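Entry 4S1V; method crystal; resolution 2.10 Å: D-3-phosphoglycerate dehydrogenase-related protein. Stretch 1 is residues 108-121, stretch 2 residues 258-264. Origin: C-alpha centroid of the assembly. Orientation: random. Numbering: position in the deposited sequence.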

# COMPACT_ATOMS: atom_id res chain seq x y z
N GLU C 108 22.40 18.87 -10.05
CA GLU C 108 21.23 19.19 -9.21
C GLU C 108 20.19 18.06 -9.20
O GLU C 108 19.62 17.75 -8.15
CB GLU C 108 20.58 20.52 -9.64
CG GLU C 108 21.44 21.77 -9.41
CD GLU C 108 20.66 23.08 -9.47
OE1 GLU C 108 19.40 23.06 -9.44
OE2 GLU C 108 21.31 24.16 -9.54
N LEU C 109 19.95 17.44 -10.36
CA LEU C 109 19.01 16.32 -10.46
C LEU C 109 19.49 15.09 -9.69
O LEU C 109 18.70 14.46 -8.97
CB LEU C 109 18.71 15.98 -11.94
CG LEU C 109 17.65 14.93 -12.33
CD1 LEU C 109 18.19 13.51 -12.18
CD2 LEU C 109 16.33 15.11 -11.59
N CYS C 110 20.77 14.76 -9.84
CA CYS C 110 21.37 13.66 -9.09
C CYS C 110 21.13 13.88 -7.60
O CYS C 110 20.75 12.95 -6.89
CB CYS C 110 22.87 13.56 -9.38
SG CYS C 110 23.69 12.20 -8.50
N TRP C 111 21.33 15.11 -7.13
CA TRP C 111 21.13 15.41 -5.73
C TRP C 111 19.70 15.26 -5.30
O TRP C 111 19.40 14.77 -4.21
CB TRP C 111 21.65 16.80 -5.37
CG TRP C 111 22.06 16.84 -3.93
CD1 TRP C 111 21.46 17.55 -2.89
CD2 TRP C 111 23.13 16.06 -3.30
NE1 TRP C 111 22.10 17.29 -1.70
CE2 TRP C 111 23.11 16.40 -1.88
CE3 TRP C 111 24.09 15.16 -3.77
CZ2 TRP C 111 24.02 15.86 -0.98
CZ3 TRP C 111 25.00 14.62 -2.85
CH2 TRP C 111 24.96 14.96 -1.49
N SER C 112 18.79 15.70 -6.17
CA SER C 112 17.36 15.57 -5.94
C SER C 112 16.94 14.10 -5.79
O SER C 112 16.08 13.77 -4.97
CB SER C 112 16.58 16.23 -7.08
OG SER C 112 15.19 16.13 -6.86
N LEU C 113 17.56 13.23 -6.58
CA LEU C 113 17.31 11.79 -6.51
C LEU C 113 17.82 11.25 -5.18
O LEU C 113 17.13 10.47 -4.52
CB LEU C 113 18.00 11.04 -7.66
CG LEU C 113 17.64 11.28 -9.13
CD1 LEU C 113 17.93 10.03 -9.95
CD2 LEU C 113 16.18 11.68 -9.31
N ILE C 114 19.01 11.68 -4.80
CA ILE C 114 19.64 11.22 -3.56
C ILE C 114 18.78 11.58 -2.35
O ILE C 114 18.53 10.74 -1.48
CB ILE C 114 21.09 11.76 -3.44
CG1 ILE C 114 21.99 11.02 -4.43
CG2 ILE C 114 21.61 11.63 -2.02
CD1 ILE C 114 23.30 11.72 -4.76
N LEU C 115 18.30 12.82 -2.32
CA LEU C 115 17.46 13.31 -1.22
C LEU C 115 16.08 12.68 -1.21
O LEU C 115 15.57 12.34 -0.15
CB LEU C 115 17.37 14.83 -1.25
CG LEU C 115 18.55 15.64 -0.72
CD1 LEU C 115 18.43 17.08 -1.21
CD2 LEU C 115 18.63 15.60 0.81
N ALA C 116 15.47 12.53 -2.39
CA ALA C 116 14.15 11.88 -2.52
C ALA C 116 14.20 10.41 -2.07
O ALA C 116 13.32 9.95 -1.33
CB ALA C 116 13.64 11.97 -3.95
N ALA C 117 15.22 9.70 -2.52
CA ALA C 117 15.42 8.30 -2.17
C ALA C 117 15.64 8.16 -0.66
O ALA C 117 15.05 7.30 -0.02
CB ALA C 117 16.59 7.72 -2.94
N SER C 118 16.49 9.02 -0.11
CA SER C 118 16.83 8.98 1.30
C SER C 118 15.60 9.17 2.17
O SER C 118 15.47 8.53 3.21
CB SER C 118 17.87 10.04 1.65
OG SER C 118 19.11 9.73 1.05
N ARG C 119 14.69 10.04 1.74
CA ARG C 119 13.56 10.37 2.59
C ARG C 119 12.24 9.72 2.17
O ARG C 119 11.20 10.02 2.76
CB ARG C 119 13.43 11.89 2.76
CG ARG C 119 14.66 12.56 3.38
CD ARG C 119 14.88 12.18 4.85
NE ARG C 119 13.86 12.77 5.73
CZ ARG C 119 14.00 13.91 6.40
NH1 ARG C 119 15.12 14.62 6.34
NH2 ARG C 119 13.00 14.33 7.16
N HIS C 120 12.31 8.80 1.20
CA HIS C 120 11.14 8.10 0.64
C HIS C 120 10.08 9.05 0.17
O HIS C 120 8.88 8.78 0.31
CB HIS C 120 10.55 7.11 1.64
CG HIS C 120 11.55 6.08 2.11
ND1 HIS C 120 12.18 5.25 1.27
CD2 HIS C 120 11.99 5.77 3.40
CE1 HIS C 120 13.00 4.44 1.98
NE2 HIS C 120 12.89 4.76 3.28
N LEU C 121 10.51 10.16 -0.41
CA LEU C 121 9.62 11.25 -0.73
C LEU C 121 8.48 10.89 -1.72
O LEU C 121 7.32 11.23 -1.45
CB LEU C 121 10.43 12.46 -1.21
CG LEU C 121 9.69 13.79 -1.26
CD1 LEU C 121 9.20 14.20 0.13
CD2 LEU C 121 10.60 14.84 -1.89
N ARG C 258 18.34 -2.47 1.36
CA ARG C 258 19.20 -1.63 0.53
C ARG C 258 18.35 -0.77 -0.40
O ARG C 258 17.19 -1.09 -0.67
CB ARG C 258 20.11 -2.50 -0.32
CG ARG C 258 21.27 -3.10 0.45
CD ARG C 258 22.16 -3.91 -0.47
NE ARG C 258 22.71 -3.09 -1.55
CZ ARG C 258 23.83 -3.38 -2.20
NH1 ARG C 258 24.53 -4.46 -1.87
NH2 ARG C 258 24.25 -2.59 -3.18
N GLN C 259 18.94 0.31 -0.90
CA GLN C 259 18.25 1.21 -1.79
C GLN C 259 19.06 1.55 -3.04
O GLN C 259 20.28 1.40 -3.07
CB GLN C 259 17.87 2.49 -1.05
CG GLN C 259 16.63 2.36 -0.19
CD GLN C 259 16.27 3.66 0.51
OE1 GLN C 259 16.14 3.70 1.73
NE2 GLN C 259 16.12 4.74 -0.27
N ALA C 260 18.36 2.01 -4.08
CA ALA C 260 19.01 2.48 -5.28
C ALA C 260 18.22 3.64 -5.86
O ALA C 260 17.03 3.79 -5.57
CB ALA C 260 19.17 1.36 -6.30
N ALA C 261 18.89 4.48 -6.64
CA ALA C 261 18.24 5.54 -7.39
C ALA C 261 18.91 5.59 -8.76
O ALA C 261 20.13 5.66 -8.84
CB ALA C 261 18.38 6.86 -6.66
N VAL C 262 18.11 5.51 -9.82
CA VAL C 262 18.63 5.53 -11.19
C VAL C 262 17.90 6.52 -12.09
O VAL C 262 16.69 6.73 -11.95
CB VAL C 262 18.66 4.12 -11.84
CG1 VAL C 262 19.70 3.24 -11.15
CG2 VAL C 262 17.29 3.46 -11.81
N ASP C 263 18.65 7.13 -13.01
CA ASP C 263 18.11 8.07 -13.99
C ASP C 263 18.18 7.45 -15.37
O ASP C 263 17.61 7.96 -16.34
CB ASP C 263 18.94 9.36 -13.96
CG ASP C 263 18.23 10.55 -14.59
OD1 ASP C 263 17.00 10.69 -14.38
OD2 ASP C 263 18.88 11.36 -15.29
N VAL C 264 18.88 6.32 -15.45
CA VAL C 264 19.34 5.76 -16.71
C VAL C 264 19.15 4.24 -16.75
O VAL C 264 19.14 3.59 -15.70
CB VAL C 264 20.83 6.13 -16.97
CG1 VAL C 264 20.96 7.62 -17.25
CG2 VAL C 264 21.70 5.73 -15.78

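The helix of stretch 1 and the strand of stretch 2 lie nearly antiparallel, 150° between their N-to-C directions, with their axes coming within 8.6 Å of each other. Because they run in opposed senses, a walk up the helix is a walk back down the strand, from D263 to Q259. The contact is small, 330 Å² with both sides summed, and its rules are correspondingly easy to read.

E108 is out of reach, so the contact begins with L109, whose CA-to-CB bond points toward the strand. With chi1 t and chi2 m, the leucine brings CD1 to 3.8 Å from OD1 of D263. This is packing and nothing more: a methyl has nothing to offer a carboxylate, and both oxygens of D263 find their hydrogen bonds elsewhere in the structure. C110, W111 and S112 then turn through the rest of the helical circle without touching stretch 2.

One turn on, L113 stands at the closest point of the backbone register, its CA 6.4 Å from the CA of A261. Its CB meets A261 CB at 4.3 Å, an apolar contact made near the root of the side chain. The m, t rotamer carries the leucine's far end along the strand: CD1 lies 4.1 Å from the backbone O of V262 and 4.2 Å from CB of D263. The strand's alternation shows here, since A261 points toward the helix while A260 and V262 point away, and V262 is met through its carbonyl.

I114, pointing away, L115 and A116 make no contact. A117 returns to the interface, completing a series at 109, 113 and 117, a spacing of four that keeps these residues on one side of the helix. Its CB packs 4.2 Å from the CB of A261, so this one alanine of the strand touches both L113 and A117. Two methyl groups in van der Waals contact go with a short spacing between the backbones here.

A117 also supplies the sole hydrogen bond across the contact. Q259 NE2 donates to A117 O at 2.8 Å, with an N-H...acceptor angle of 149°. The position suits the task: near the helix's C-terminal end, the carbonyl's backbone bond within the stretch is a weak one, from H120 N to A117 O at 3.4 Å. An amide side chain reaching over from the strand gives it a stronger partner.

S118 points away, and its OG donates instead to I114 O, at 2.8 Å, one turn back in its own helix. R119 also points away. At H120 phi turns positive, 54°, and a Schellman motif closes the last turn, with L121 N bonded to A116 O at 3.0 Å. The histidine's CA-to-CB bond points sideways, but the end of the side chain comes nearer to the strand, placing CE1 3.2 Å from Q259 OE1. Q259 thus meets both the helix carbonyl and the histidine ring beyond it, while L121 lies out of reach.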